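Local structure of acyl-CoA thioesterase II TesB2 (Mycobacterium marinum, 3U0A) at residues W152-V157 and Q172-R177; D198-G203 and L237-S242; D121-A126 and K256-G261; D180-D185 and F231-W236. The protein probably hydrolyses fatty acyl-CoA thioesters to free fatty acid and CoA, as a double-hotdog enzyme of the C/M/P thioester hydrolase family. All coordinates share one frame; numbering follows the deposited sequence.

Interaction 1: residues W152-V157 and Q172-R177. With SO4 (sulfate ion), chain C.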
loop_
_atom_site.group_PDB
_atom_site.type_symbol
_atom_site.label_atom_id
_atom_site.label_comp_id
_atom_site.label_asym_id
_atom_site.label_seq_id
_atom_site.Cartn_x
_atom_site.Cartn_y
_atom_site.Cartn_z
ATOM N N TRP A 152 -0.129 13.885 -22.919
ATOM C CA TRP A 152 1.095 13.375 -22.336
ATOM C C TRP A 152 2.059 12.859 -23.364
ATOM O O TRP A 152 1.696 12.415 -24.431
ATOM C CB TRP A 152 0.784 12.229 -21.382
ATOM C CG TRP A 152 -0.187 12.577 -20.297
ATOM C CD1 TRP A 152 -1.564 12.482 -20.325
ATOM C CD2 TRP A 152 0.132 13.084 -18.968
ATOM N NE1 TRP A 152 -2.091 12.889 -19.132
ATOM C CE2 TRP A 152 -1.123 13.265 -18.286
ATOM C CE3 TRP A 152 1.297 13.404 -18.319
ATOM C CZ2 TRP A 152 -1.193 13.737 -16.998
ATOM C CZ3 TRP A 152 1.227 13.883 -17.027
ATOM C CH2 TRP A 152 0.006 14.044 -16.374
ATOM N N ASP A 153 3.313 12.927 -22.970
ATOM C CA ASP A 153 4.412 12.315 -23.616
ATOM C C ASP A 153 4.730 11.062 -22.851
ATOM O O ASP A 153 4.956 11.109 -21.650
ATOM C CB ASP A 153 5.604 13.246 -23.493
ATOM C CG ASP A 153 5.986 13.843 -24.778
ATOM O OD1 ASP A 153 6.956 13.310 -25.362
ATOM O OD2 ASP A 153 5.321 14.816 -25.214
ATOM N N VAL A 154 4.803 9.942 -23.548
ATOM C CA VAL A 154 5.003 8.667 -22.873
ATOM C C VAL A 154 6.028 7.844 -23.616
ATOM O O VAL A 154 5.897 7.654 -24.813
ATOM C CB VAL A 154 3.688 7.901 -22.781
ATOM C CG1 VAL A 154 3.850 6.718 -21.850
ATOM C CG2 VAL A 154 2.565 8.843 -22.325
ATOM N N ARG A 155 7.071 7.370 -22.931
ATOM C CA ARG A 155 8.166 6.699 -23.653
ATOM C C ARG A 155 8.559 5.485 -22.870
ATOM O O ARG A 155 8.942 5.608 -21.704
ATOM C CB ARG A 155 9.344 7.648 -23.846
ATOM C CG ARG A 155 8.964 8.904 -24.598
ATOM C CD ARG A 155 10.134 9.737 -25.114
ATOM N NE ARG A 155 9.598 10.997 -25.637
ATOM C CZ ARG A 155 10.298 12.012 -26.143
ATOM N NH1 ARG A 155 11.619 11.962 -26.256
ATOM N NH2 ARG A 155 9.653 13.105 -26.557
ATOM N N ILE A 156 8.438 4.320 -23.511
ATOM C CA ILE A 156 8.530 3.032 -22.838
ATOM C C ILE A 156 9.898 2.463 -23.088
ATOM O O ILE A 156 10.274 2.233 -24.223
ATOM C CB ILE A 156 7.417 2.065 -23.319
ATOM C CG1 ILE A 156 6.069 2.830 -23.318
ATOM C CG2 ILE A 156 7.338 0.814 -22.434
ATOM C CD1 ILE A 156 4.812 2.000 -23.083
ATOM N N VAL A 157 10.655 2.257 -22.018
ATOM C CA VAL A 157 11.986 1.736 -22.151
ATOM C C VAL A 157 11.861 0.357 -22.791
ATOM O O VAL A 157 11.079 -0.484 -22.337
ATOM C CB VAL A 157 12.753 1.696 -20.806
ATOM C CG1 VAL A 157 14.162 1.189 -21.025
ATOM C CG2 VAL A 157 12.837 3.088 -20.200
ATOM N N GLN A 172 9.112 -3.029 -15.825
ATOM C CA GLN A 172 8.857 -2.118 -16.908
ATOM C C GLN A 172 9.226 -0.701 -16.503
ATOM O O GLN A 172 8.993 -0.304 -15.375
ATOM C CB GLN A 172 7.410 -2.218 -17.326
ATOM C CG GLN A 172 6.970 -1.074 -18.198
ATOM C CD GLN A 172 5.685 -1.366 -18.926
ATOM O OE1 GLN A 172 5.740 -1.756 -20.085
ATOM N NE2 GLN A 172 4.523 -1.204 -18.261
ATOM N N GLN A 173 9.829 0.040 -17.431
ATOM C CA GLN A 173 10.171 1.437 -17.209
ATOM C C GLN A 173 9.528 2.336 -18.241
ATOM O O GLN A 173 9.654 2.092 -19.445
ATOM C CB GLN A 173 11.687 1.612 -17.171
ATOM C CG GLN A 173 12.241 1.226 -15.811
ATOM C CD GLN A 173 13.724 0.958 -15.817
ATOM O OE1 GLN A 173 14.363 0.953 -16.876
ATOM N NE2 GLN A 173 14.292 0.745 -14.632
ATOM N N VAL A 174 8.832 3.368 -17.750
ATOM C CA VAL A 174 8.164 4.356 -18.594
ATOM C C VAL A 174 8.492 5.787 -18.182
ATOM O O VAL A 174 8.408 6.133 -17.004
ATOM C CB VAL A 174 6.631 4.193 -18.547
ATOM C CG1 VAL A 174 6.002 5.007 -19.662
ATOM C CG2 VAL A 174 6.244 2.732 -18.689
ATOM N N TRP A 175 8.845 6.622 -19.150
ATOM C CA TRP A 175 8.974 8.056 -18.905
ATOM C C TRP A 175 7.719 8.750 -19.313
ATOM O O TRP A 175 7.171 8.489 -20.362
ATOM C CB TRP A 175 10.083 8.648 -19.730
ATOM C CG TRP A 175 11.472 8.329 -19.306
ATOM C CD1 TRP A 175 12.287 7.333 -19.791
ATOM C CD2 TRP A 175 12.283 9.052 -18.334
ATOM N NE1 TRP A 175 13.505 7.370 -19.183
ATOM C CE2 TRP A 175 13.567 8.381 -18.300
ATOM C CE3 TRP A 175 12.079 10.151 -17.531
ATOM C CZ2 TRP A 175 14.593 8.803 -17.483
ATOM C CZ3 TRP A 175 13.100 10.561 -16.684
ATOM C CH2 TRP A 175 14.336 9.902 -16.664
ATOM N N PHE A 176 7.271 9.681 -18.500
ATOM C CA PHE A 176 6.064 10.424 -18.824
ATOM C C PHE A 176 6.188 11.871 -18.427
ATOM O O PHE A 176 6.933 12.220 -17.514
ATOM C CB PHE A 176 4.778 9.778 -18.231
ATOM C CG PHE A 176 4.718 9.729 -16.706
ATOM C CD1 PHE A 176 3.916 10.619 -15.973
ATOM C CD2 PHE A 176 5.419 8.746 -15.980
ATOM C CE1 PHE A 176 3.834 10.539 -14.572
ATOM C CE2 PHE A 176 5.352 8.691 -14.570
ATOM C CZ PHE A 176 4.550 9.583 -13.877
ATOM N N ARG A 177 5.424 12.707 -19.114
ATOM C CA ARG A 177 5.484 14.132 -18.930
ATOM C C ARG A 177 4.216 14.725 -19.548
ATOM O O ARG A 177 3.837 14.355 -20.662
ATOM C CB ARG A 177 6.749 14.663 -19.624
ATOM C CG ARG A 177 6.787 16.166 -19.787
ATOM C CD ARG A 177 8.069 16.663 -20.456
ATOM N NE ARG A 177 8.075 16.554 -21.903
ATOM C CZ ARG A 177 8.992 17.103 -22.705
ATOM N NH1 ARG A 177 10.008 17.818 -22.206
ATOM N NH2 ARG A 177 8.908 16.929 -24.017
HETATM S S SO4 C . 12.058 19.460 -24.963
HETATM O O1 SO4 C . 12.654 19.353 -23.585
HETATM O O2 SO4 C . 12.482 18.331 -25.864
HETATM O O3 SO4 C . 10.559 19.489 -24.929
HETATM O O4 SO4 C . 12.535 20.751 -25.533
HETATM O O HOH W 1 10.519 -1.215 -19.780
#
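Strands 152-156 and 172-177 form an antiparallel pair at one end of the strand order in the C-terminal hotdog half. D153-R177 and R155-W175 are hydrogen-bonded pairs, V154-F176 and I156-V174 non-hydrogen-bonded ones; the bond from D153 N to R177 O (2.8 Å) is almost straight at 179°. V154 and V174 both hold CG1 anti to the backbone N, so these methyls meet obliquely at 3.5 Å on the face shared with I156 and F176. F176 has CG wedged between backbone N and C (chi1 63°), its ring edge near CZ3 of W152. On the other face, extended R155 offers NH2 to D153 OD1 at 3.0 Å in a salt bridge, while its NH1 bonds P129 O; D153 OD2 pairs with R179. R177, bent at chi3 (81°), presents its guanidinium edge to a sulfate, NH2 bonding O3 and NH1 more weakly O1 and O3. V157 N bonds Q173 O, and beyond it one water accepts from Q173 N and donates to V157 O at 2.7 Å.

Interaction 2: residues D198-G203 and L237-S242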
loop_
_atom_site.group_PDB
_atom_site.type_symbol
_atom_site.label_atom_id
_atom_site.label_comp_id
_atom_site.label_asym_id
_atom_site.label_seq_id
_atom_site.Cartn_x
_atom_site.Cartn_y
_atom_site.Cartn_z
ATOM N N ASP A 198 -2.528 5.221 -12.074
ATOM C CA ASP A 198 -3.743 4.451 -12.259
ATOM C C ASP A 198 -3.987 3.982 -13.713
ATOM O O ASP A 198 -4.678 2.990 -13.901
ATOM C CB ASP A 198 -4.964 5.210 -11.699
ATOM C CG ASP A 198 -5.049 5.130 -10.173
ATOM O OD1 ASP A 198 -4.379 4.248 -9.590
ATOM O OD2 ASP A 198 -5.763 5.954 -9.565
ATOM N N LEU A 199 -3.426 4.687 -14.713
ATOM C CA LEU A 199 -3.558 4.284 -16.132
ATOM C C LEU A 199 -2.486 3.330 -16.565
ATOM O O LEU A 199 -2.699 2.600 -17.508
ATOM C CB LEU A 199 -3.504 5.465 -17.106
ATOM C CG LEU A 199 -4.556 6.549 -16.934
ATOM C CD1 LEU A 199 -4.589 7.510 -18.120
ATOM C CD2 LEU A 199 -5.941 5.964 -16.687
ATOM N N THR A 200 -1.329 3.335 -15.899
ATOM C CA THR A 200 -0.128 2.664 -16.453
ATOM C C THR A 200 0.521 1.577 -15.639
ATOM O O THR A 200 1.147 0.741 -16.220
ATOM C CB THR A 200 0.980 3.672 -16.763
ATOM O OG1 THR A 200 1.452 4.246 -15.536
ATOM C CG2 THR A 200 0.446 4.741 -17.674
ATOM N N LEU A 201 0.418 1.577 -14.324
ATOM C CA LEU A 201 1.162 0.571 -13.537
ATOM C C LEU A 201 0.750 -0.869 -13.762
ATOM O O LEU A 201 1.602 -1.685 -13.930
ATOM C CB LEU A 201 1.124 0.852 -12.043
ATOM C CG LEU A 201 1.988 -0.025 -11.141
ATOM C CD1 LEU A 201 3.465 0.044 -11.495
ATOM C CD2 LEU A 201 1.778 0.443 -9.710
ATOM N N LEU A 202 -0.531 -1.174 -13.785
ATOM C CA LEU A 202 -0.976 -2.564 -13.827
ATOM C C LEU A 202 -0.565 -3.281 -15.121
ATOM O O LEU A 202 -0.512 -4.529 -15.164
ATOM C CB LEU A 202 -2.495 -2.679 -13.585
ATOM C CG LEU A 202 -2.914 -2.726 -12.100
ATOM C CD1 LEU A 202 -4.443 -2.658 -11.922
ATOM C CD2 LEU A 202 -2.338 -3.963 -11.417
ATOM N N GLY A 203 -0.269 -2.492 -16.160
ATOM C CA GLY A 203 0.354 -3.001 -17.400
ATOM C C GLY A 203 1.629 -3.812 -17.141
ATOM O O GLY A 203 1.924 -4.756 -17.859
ATOM N N LEU A 237 9.202 12.611 -15.582
ATOM C CA LEU A 237 9.179 11.644 -14.482
ATOM C C LEU A 237 9.492 10.244 -15.038
ATOM O O LEU A 237 8.942 9.842 -16.069
ATOM C CB LEU A 237 7.804 11.626 -13.822
ATOM C CG LEU A 237 7.295 12.943 -13.277
ATOM C CD1 LEU A 237 5.817 12.848 -12.975
ATOM C CD2 LEU A 237 8.114 13.398 -12.058
ATOM N N LEU A 238 10.378 9.517 -14.366
ATOM C CA LEU A 238 10.606 8.118 -14.684
ATOM C C LEU A 238 9.861 7.207 -13.726
ATOM O O LEU A 238 10.020 7.285 -12.501
ATOM C CB LEU A 238 12.069 7.768 -14.622
ATOM C CG LEU A 238 12.468 6.278 -14.677
ATOM C CD1 LEU A 238 12.299 5.712 -16.079
ATOM C CD2 LEU A 238 13.904 6.147 -14.232
ATOM N N TYR A 239 9.039 6.351 -14.311
ATOM C CA TYR A 239 8.319 5.389 -13.566
ATOM C C TYR A 239 9.032 4.066 -13.641
ATOM O O TYR A 239 9.002 3.393 -14.658
ATOM C CB TYR A 239 6.939 5.194 -14.123
ATOM C CG TYR A 239 5.948 4.813 -13.070
ATOM C CD1 TYR A 239 6.339 4.393 -11.785
ATOM C CD2 TYR A 239 4.599 4.857 -13.352
ATOM C CE1 TYR A 239 5.379 4.062 -10.816
ATOM C CE2 TYR A 239 3.639 4.525 -12.396
ATOM C CZ TYR A 239 4.005 4.150 -11.136
ATOM O OH TYR A 239 2.970 3.881 -10.256
ATOM N N ASP A 240 9.644 3.680 -12.544
ATOM C CA ASP A 240 10.293 2.396 -12.468
ATOM C C ASP A 240 9.338 1.383 -11.808
ATOM O O ASP A 240 9.030 1.503 -10.626
ATOM C CB ASP A 240 11.606 2.546 -11.713
ATOM C CG ASP A 240 12.391 1.296 -11.675
ATOM O OD1 ASP A 240 12.344 0.518 -12.634
ATOM O OD2 ASP A 240 13.055 1.095 -10.670
ATOM N N GLN A 241 8.880 0.418 -12.611
ATOM C CA GLN A 241 7.767 -0.476 -12.254
ATOM C C GLN A 241 8.193 -1.924 -12.230
ATOM O O GLN A 241 9.211 -2.300 -12.825
ATOM C CB GLN A 241 6.603 -0.384 -13.249
ATOM C CG GLN A 241 6.174 1.004 -13.631
ATOM C CD GLN A 241 5.102 1.003 -14.720
ATOM O OE1 GLN A 241 5.140 0.187 -15.634
ATOM N NE2 GLN A 241 4.152 1.928 -14.628
ATOM N N SER A 242 7.394 -2.724 -11.528
ATOM C CA SER A 242 7.571 -4.161 -11.505
ATOM C C SER A 242 6.303 -4.868 -11.051
ATOM O O SER A 242 5.458 -4.288 -10.384
ATOM C CB SER A 242 8.749 -4.560 -10.605
ATOM O OG SER A 242 8.333 -5.100 -9.352
#
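This is a helix-on-sheet contact of the C-terminal hotdog fold: the last turn of helix 186-200 and the residues after it face strand 237-242, whose Y239 and Q241 both point toward them. Apolar packing carries most of it. In L201, CG anti to the backbone N (chi1 -173°) together with chi2 of 59° carries CD1 across to Q241, while CD2 lies by the Y239 hydroxyl. CD1 rests 3.6 Å from CG of Q241, the two side chains running antiparallel past one another, and lies 4.2 Å from CZ of Y239, whose ring it meets obliquely. L201 CD2 approaches the hydroxyl oxygen of Y239 at 3.7 Å, the two side chains nearly perpendicular. Within the strand, CG of Q241 sits over one face of the Y239 ring, 3.8 Å above its plane and nearer the ring's border than its centre.

Three polar atoms here, T200 OG1, Y239 OH and Q241 OE1, have their hydrogen bonds outside the contact. OG1 of T200, wedged between backbone N and C (chi1 66°), lies at the edge of the Y239 ring and bonds M196 O one helical turn back. The Y239 hydroxyl pairs with OG of S197, on the same helix, and Q241 OE1 accepts from Q172 on the adjoining strand. NE2 of the Q241 amide lies 3.5 Å from CA of L201.

Interaction 3: residues D121-A126 and K256-G261. With SO4 (sulfate ion), chain L.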
loop_
_atom_site.group_PDB
_atom_site.type_symbol
_atom_site.label_atom_id
_atom_site.label_comp_id
_atom_site.label_asym_id
_atom_site.label_seq_id
_atom_site.Cartn_x
_atom_site.Cartn_y
_atom_site.Cartn_z
ATOM N N ASP A 121 16.708 5.712 -2.275
ATOM C CA ASP A 121 17.372 4.785 -3.181
ATOM C C ASP A 121 17.840 5.585 -4.394
ATOM O O ASP A 121 17.254 6.607 -4.752
ATOM C CB ASP A 121 16.417 3.644 -3.641
ATOM C CG ASP A 121 16.120 2.629 -2.545
ATOM O OD1 ASP A 121 16.768 2.669 -1.486
ATOM O OD2 ASP A 121 15.217 1.788 -2.740
ATOM N N ALA A 122 18.894 5.118 -5.022
ATOM C CA ALA A 122 19.420 5.777 -6.201
ATOM C C ALA A 122 18.471 5.524 -7.370
ATOM O O ALA A 122 17.830 4.464 -7.479
ATOM C CB ALA A 122 20.828 5.272 -6.524
ATOM N N MET A 123 18.376 6.513 -8.235
ATOM C CA MET A 123 17.687 6.334 -9.467
ATOM C C MET A 123 18.324 5.188 -10.268
ATOM O O MET A 123 19.522 5.183 -10.459
ATOM C CB MET A 123 17.764 7.613 -10.293
ATOM C CG MET A 123 16.701 7.635 -11.370
ATOM S SD MET A 123 16.901 9.060 -12.399
ATOM C CE MET A 123 15.649 8.854 -13.672
ATOM N N PRO A 124 17.516 4.237 -10.761
ATOM C CA PRO A 124 18.048 3.187 -11.606
ATOM C C PRO A 124 18.577 3.738 -12.923
ATOM O O PRO A 124 18.146 4.812 -13.383
ATOM C CB PRO A 124 16.848 2.278 -11.868
ATOM C CG PRO A 124 15.706 3.200 -11.797
ATOM C CD PRO A 124 16.052 4.181 -10.700
ATOM N N ALA A 125 19.544 3.011 -13.483
ATOM C CA ALA A 125 20.043 3.304 -14.797
ATOM C C ALA A 125 18.898 3.141 -15.779
ATOM O O ALA A 125 18.341 2.045 -15.937
ATOM C CB ALA A 125 21.195 2.363 -15.160
ATOM N N ALA A 126 18.497 4.253 -16.373
ATOM C CA ALA A 126 17.568 4.249 -17.486
ATOM C C ALA A 126 18.212 5.105 -18.579
ATOM O O ALA A 126 19.168 5.869 -18.313
ATOM C CB ALA A 126 16.205 4.790 -17.082
ATOM N N LYS A 256 8.162 3.082 -8.293
ATOM C CA LYS A 256 8.740 4.298 -7.741
ATOM C C LYS A 256 8.893 5.319 -8.849
ATOM O O LYS A 256 9.175 4.985 -9.974
ATOM C CB LYS A 256 10.114 4.029 -7.146
ATOM C CG LYS A 256 10.230 2.716 -6.431
ATOM C CD LYS A 256 11.265 2.804 -5.322
ATOM C CE LYS A 256 11.286 1.517 -4.484
ATOM N NZ LYS A 256 11.902 0.361 -5.202
ATOM N N ILE A 257 8.705 6.575 -8.519
ATOM C CA ILE A 257 8.726 7.610 -9.514
ATOM C C ILE A 257 9.830 8.601 -9.183
ATOM O O ILE A 257 9.927 9.080 -8.061
ATOM C CB ILE A 257 7.348 8.276 -9.615
ATOM C CG1 ILE A 257 6.386 7.333 -10.300
ATOM C CG2 ILE A 257 7.411 9.535 -10.436
ATOM C CD1 ILE A 257 5.093 7.157 -9.574
ATOM N N PHE A 258 10.701 8.847 -10.158
ATOM C CA PHE A 258 11.805 9.767 -9.983
ATOM C C PHE A 258 11.681 10.932 -10.959
ATOM O O PHE A 258 11.110 10.791 -12.041
ATOM C CB PHE A 258 13.111 9.101 -10.263
ATOM C CG PHE A 258 13.405 7.962 -9.394
ATOM C CD1 PHE A 258 14.253 8.115 -8.327
ATOM C CD2 PHE A 258 12.918 6.712 -9.685
ATOM C CE1 PHE A 258 14.579 7.039 -7.521
ATOM C CE2 PHE A 258 13.236 5.633 -8.893
ATOM C CZ PHE A 258 14.062 5.790 -7.803
ATOM N N THR A 259 12.227 12.072 -10.561
ATOM C CA THR A 259 12.439 13.177 -11.488
ATOM C C THR A 259 13.662 12.829 -12.329
ATOM O O THR A 259 14.391 11.863 -12.010
ATOM C CB THR A 259 12.715 14.510 -10.757
ATOM O OG1 THR A 259 14.006 14.466 -10.143
ATOM C CG2 THR A 259 11.653 14.767 -9.682
ATOM N N GLN A 260 13.911 13.617 -13.364
ATOM C CA GLN A 260 15.055 13.366 -14.204
ATOM C C GLN A 260 16.383 13.626 -13.457
ATOM O O GLN A 260 17.380 12.957 -13.701
ATOM C CB GLN A 260 14.971 14.207 -15.450
ATOM C CG GLN A 260 15.540 13.495 -16.662
ATOM C CD GLN A 260 15.437 14.340 -17.920
ATOM O OE1 GLN A 260 14.979 15.493 -17.868
ATOM N NE2 GLN A 260 15.861 13.779 -19.049
ATOM N N GLY A 261 16.391 14.565 -12.521
ATOM C CA GLY A 261 17.567 14.779 -11.676
ATOM C C GLY A 261 17.752 13.721 -10.588
ATOM O O GLY A 261 18.670 13.822 -9.765
HETATM S S SO4 L . 11.961 -3.543 -4.637
HETATM O O1 SO4 L . 11.011 -2.604 -3.962
HETATM O O2 SO4 L . 11.698 -4.977 -4.186
HETATM O O3 SO4 L . 11.826 -3.347 -6.120
HETATM O O4 SO4 L . 13.351 -3.162 -4.183
#
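The irregular chain of residues 121-126 crosses over strand 250-259 at F258, their touching parts running 66° apart, and lies across an outer face of the C-terminal hotdog sheet. F258 carries the contact. With CG anti to its carbonyl carbon, it has its CB directed toward the passing chain, and the ring packs against that chain, with CA of M123 over one face in a CH-pi contact, 4.1 Å from the centroid and 24° off the normal. The extended M123 side chain, CG anti to the backbone N (chi1 -162°), then runs antiparallel to that of F258: CG lies 3.9 Å from F258 CG, and SD makes an oblique Met-aromatic contact at 5.4 Å from the centroid. P124 meets the ring tip to tip, CD 3.6 Å from CE2 of F258, while D121 O lies in the ring plane at its edge.

Here the two subunits also come together: D121 OD1 accepts from A169 N of the second subunit, and P244 of that subunit packs on D121 and K256. D121 OD2 and K256 NZ are 4.4 Å apart, beyond a salt bridge. K256, bent at its last torsion, directs NZ to a sulfate, weakly bonded at 3.3 Å to its O1.

Interaction 4: residues D180-D185 and F231-W236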
loop_
_atom_site.group_PDB
_atom_site.type_symbol
_atom_site.label_atom_id
_atom_site.label_comp_id
_atom_site.label_asym_id
_atom_site.label_seq_id
_atom_site.Cartn_x
_atom_site.Cartn_y
_atom_site.Cartn_z
ATOM N N ASP A 180 2.001 20.214 -21.946
ATOM C CA ASP A 180 1.841 21.650 -21.771
ATOM C C ASP A 180 2.060 21.976 -20.315
ATOM O O ASP A 180 1.713 21.160 -19.457
ATOM C CB ASP A 180 0.419 22.117 -22.137
ATOM C CG ASP A 180 0.120 22.075 -23.640
ATOM O OD1 ASP A 180 0.978 21.693 -24.491
ATOM O OD2 ASP A 180 -1.030 22.466 -23.943
ATOM N N PRO A 181 2.584 23.185 -20.035
ATOM C CA PRO A 181 2.869 23.611 -18.672
ATOM C C PRO A 181 1.593 23.633 -17.876
ATOM O O PRO A 181 0.537 23.917 -18.443
ATOM C CB PRO A 181 3.414 25.044 -18.822
ATOM C CG PRO A 181 3.772 25.189 -20.255
ATOM C CD PRO A 181 2.850 24.257 -21.014
ATOM N N LEU A 182 1.717 23.341 -16.583
ATOM C CA LEU A 182 0.607 23.227 -15.675
ATOM C C LEU A 182 0.642 24.377 -14.678
ATOM O O LEU A 182 1.689 24.935 -14.397
ATOM C CB LEU A 182 0.733 21.901 -14.891
ATOM C CG LEU A 182 0.625 20.609 -15.705
ATOM C CD1 LEU A 182 1.245 19.407 -15.029
ATOM C CD2 LEU A 182 -0.848 20.360 -16.010
ATOM N N PRO A 183 -0.492 24.692 -14.080
ATOM C CA PRO A 183 -0.487 25.573 -12.919
ATOM C C PRO A 183 0.454 25.087 -11.815
ATOM O O PRO A 183 0.775 23.867 -11.743
ATOM C CB PRO A 183 -1.921 25.498 -12.416
ATOM C CG PRO A 183 -2.726 25.061 -13.589
ATOM C CD PRO A 183 -1.841 24.273 -14.480
ATOM N N ASP A 184 0.856 26.028 -10.949
ATOM C CA ASP A 184 1.724 25.735 -9.790
ATOM C C ASP A 184 0.920 25.325 -8.534
ATOM O O ASP A 184 1.125 25.891 -7.458
ATOM C CB ASP A 184 2.579 26.960 -9.441
ATOM C CG ASP A 184 3.487 27.364 -10.562
ATOM O OD1 ASP A 184 3.653 26.522 -11.473
ATOM O OD2 ASP A 184 4.008 28.519 -10.544
ATOM N N ASP A 185 0.010 24.375 -8.675
ATOM C CA ASP A 185 -0.774 23.882 -7.551
ATOM C C ASP A 185 -0.338 22.438 -7.250
ATOM O O ASP A 185 -0.635 21.526 -8.008
ATOM C CB ASP A 185 -2.265 23.966 -7.895
ATOM C CG ASP A 185 -3.137 23.347 -6.855
ATOM O OD1 ASP A 185 -2.679 23.024 -5.748
ATOM O OD2 ASP A 185 -4.315 23.166 -7.155
ATOM N N PHE A 231 7.631 17.605 -6.878
ATOM C CA PHE A 231 8.031 17.361 -8.262
ATOM C C PHE A 231 7.154 18.223 -9.174
ATOM O O PHE A 231 6.305 18.969 -8.699
ATOM C CB PHE A 231 7.832 15.869 -8.595
ATOM C CG PHE A 231 6.392 15.422 -8.495
ATOM C CD1 PHE A 231 5.868 14.996 -7.288
ATOM C CD2 PHE A 231 5.565 15.476 -9.606
ATOM C CE1 PHE A 231 4.546 14.611 -7.187
ATOM C CE2 PHE A 231 4.242 15.101 -9.519
ATOM C CZ PHE A 231 3.726 14.666 -8.306
ATOM N N ARG A 232 7.341 18.087 -10.477
ATOM C CA ARG A 232 6.452 18.688 -11.446
ATOM C C ARG A 232 6.064 17.702 -12.543
ATOM O O ARG A 232 6.932 17.127 -13.199
ATOM C CB ARG A 232 7.141 19.891 -12.057
ATOM C CG ARG A 232 7.169 21.116 -11.150
ATOM C CD ARG A 232 7.380 22.417 -11.921
ATOM N NE ARG A 232 6.263 22.697 -12.843
ATOM C CZ ARG A 232 5.190 23.438 -12.566
ATOM N NH1 ARG A 232 5.039 24.010 -11.378
ATOM N NH2 ARG A 232 4.256 23.604 -13.499
ATOM N N ALA A 233 4.761 17.505 -12.750
ATOM C CA ALA A 233 4.272 16.589 -13.774
ATOM C C ALA A 233 4.328 17.108 -15.203
ATOM O O ALA A 233 4.017 16.367 -16.087
ATOM C CB ALA A 233 2.874 16.185 -13.453
ATOM N N ASP A 234 4.672 18.379 -15.417
ATOM C CA ASP A 234 5.018 18.876 -16.746
ATOM C C ASP A 234 6.545 18.808 -17.049
ATOM O O ASP A 234 7.020 19.368 -18.054
ATOM C CB ASP A 234 4.492 20.306 -16.970
ATOM C CG ASP A 234 4.821 21.252 -15.817
ATOM O OD1 ASP A 234 5.526 20.836 -14.870
ATOM O OD2 ASP A 234 4.333 22.400 -15.848
ATOM N N GLU A 235 7.286 18.108 -16.188
ATOM C CA GLU A 235 8.700 17.783 -16.417
ATOM C C GLU A 235 8.844 16.273 -16.404
ATOM O O GLU A 235 7.973 15.581 -15.889
ATOM C CB GLU A 235 9.585 18.425 -15.337
ATOM C CG GLU A 235 9.841 19.919 -15.573
ATOM C CD GLU A 235 10.755 20.581 -14.527
ATOM O OE1 GLU A 235 11.240 19.894 -13.559
ATOM O OE2 GLU A 235 11.017 21.809 -14.715
ATOM N N TRP A 236 9.926 15.752 -16.965
ATOM C CA TRP A 236 10.076 14.310 -17.047
ATOM C C TRP A 236 10.070 13.623 -15.688
ATOM O O TRP A 236 10.807 14.020 -14.760
ATOM C CB TRP A 236 11.336 13.928 -17.819
ATOM C CG TRP A 236 11.222 14.147 -19.318
ATOM C CD1 TRP A 236 11.910 15.064 -20.089
ATOM C CD2 TRP A 236 10.377 13.407 -20.272
ATOM N NE1 TRP A 236 11.549 14.957 -21.396
ATOM C CE2 TRP A 236 10.635 13.992 -21.578
ATOM C CE3 TRP A 236 9.457 12.363 -20.166
ATOM C CZ2 TRP A 236 9.988 13.556 -22.727
ATOM C CZ3 TRP A 236 8.812 11.930 -21.323
ATOM C CH2 TRP A 236 9.078 12.524 -22.586
#
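A polar contact joins two loops at the rim of the C-terminal hotdog half: residues 180-185 lead from strand 171-178 into helix 186-200, and residues 231-236 lead into strand 237-247. R232 and D234 are paired within their own loop. The arginine, bent at chi3 (64°), grips the carboxylate side-on, NE to OD1 and NH2 to OD2 (2.6 Å, 172°), both on syn lone pairs. D234 OD2 also accepts L182 N at 2.9 Å, from above the carboxylate plane, so two donors hold it. R232 NH2 in turn reaches L182 O at 3.0 Å, in the guanidinium plane. NH1 meets D184 OD1 at 2.9 Å, the carboxylate turned 85° from the guanidinium. Beside these bonds L182 CD1 touches CB of A233 at 3.9 Å, and H189 of helix 186-200 packs against L182 and R232. The arrangement is a salt-bridge network, D184-R232-D234, built on the type I turn R232-E235 and tying it to the loop before the hotdog helix.

In the fold
All four contacts belong to the C-terminal hotdog half, though residues 121-126 come from the connection leading into it. Strands 152-156, 171-178, 237-247 and 250-259 lie side by side in that order, so interactions 1, 2 and 3 share neighbouring strands; the centres of 1 and 2 are about 9 Å apart, that of 3 about 13 Å from each. Interaction 4, its centre about 16 Å from that of 1 and about 18 Å from those of 2 and 3, joins the loops entering helix 186-200 and strand 237-247. Along the chain, 121-126 and 256-261 bracket the rest: interaction 1 closes, then 2 and 4 alternate. The helix thus covers one sheet face, the linker, beside the second subunit, the other.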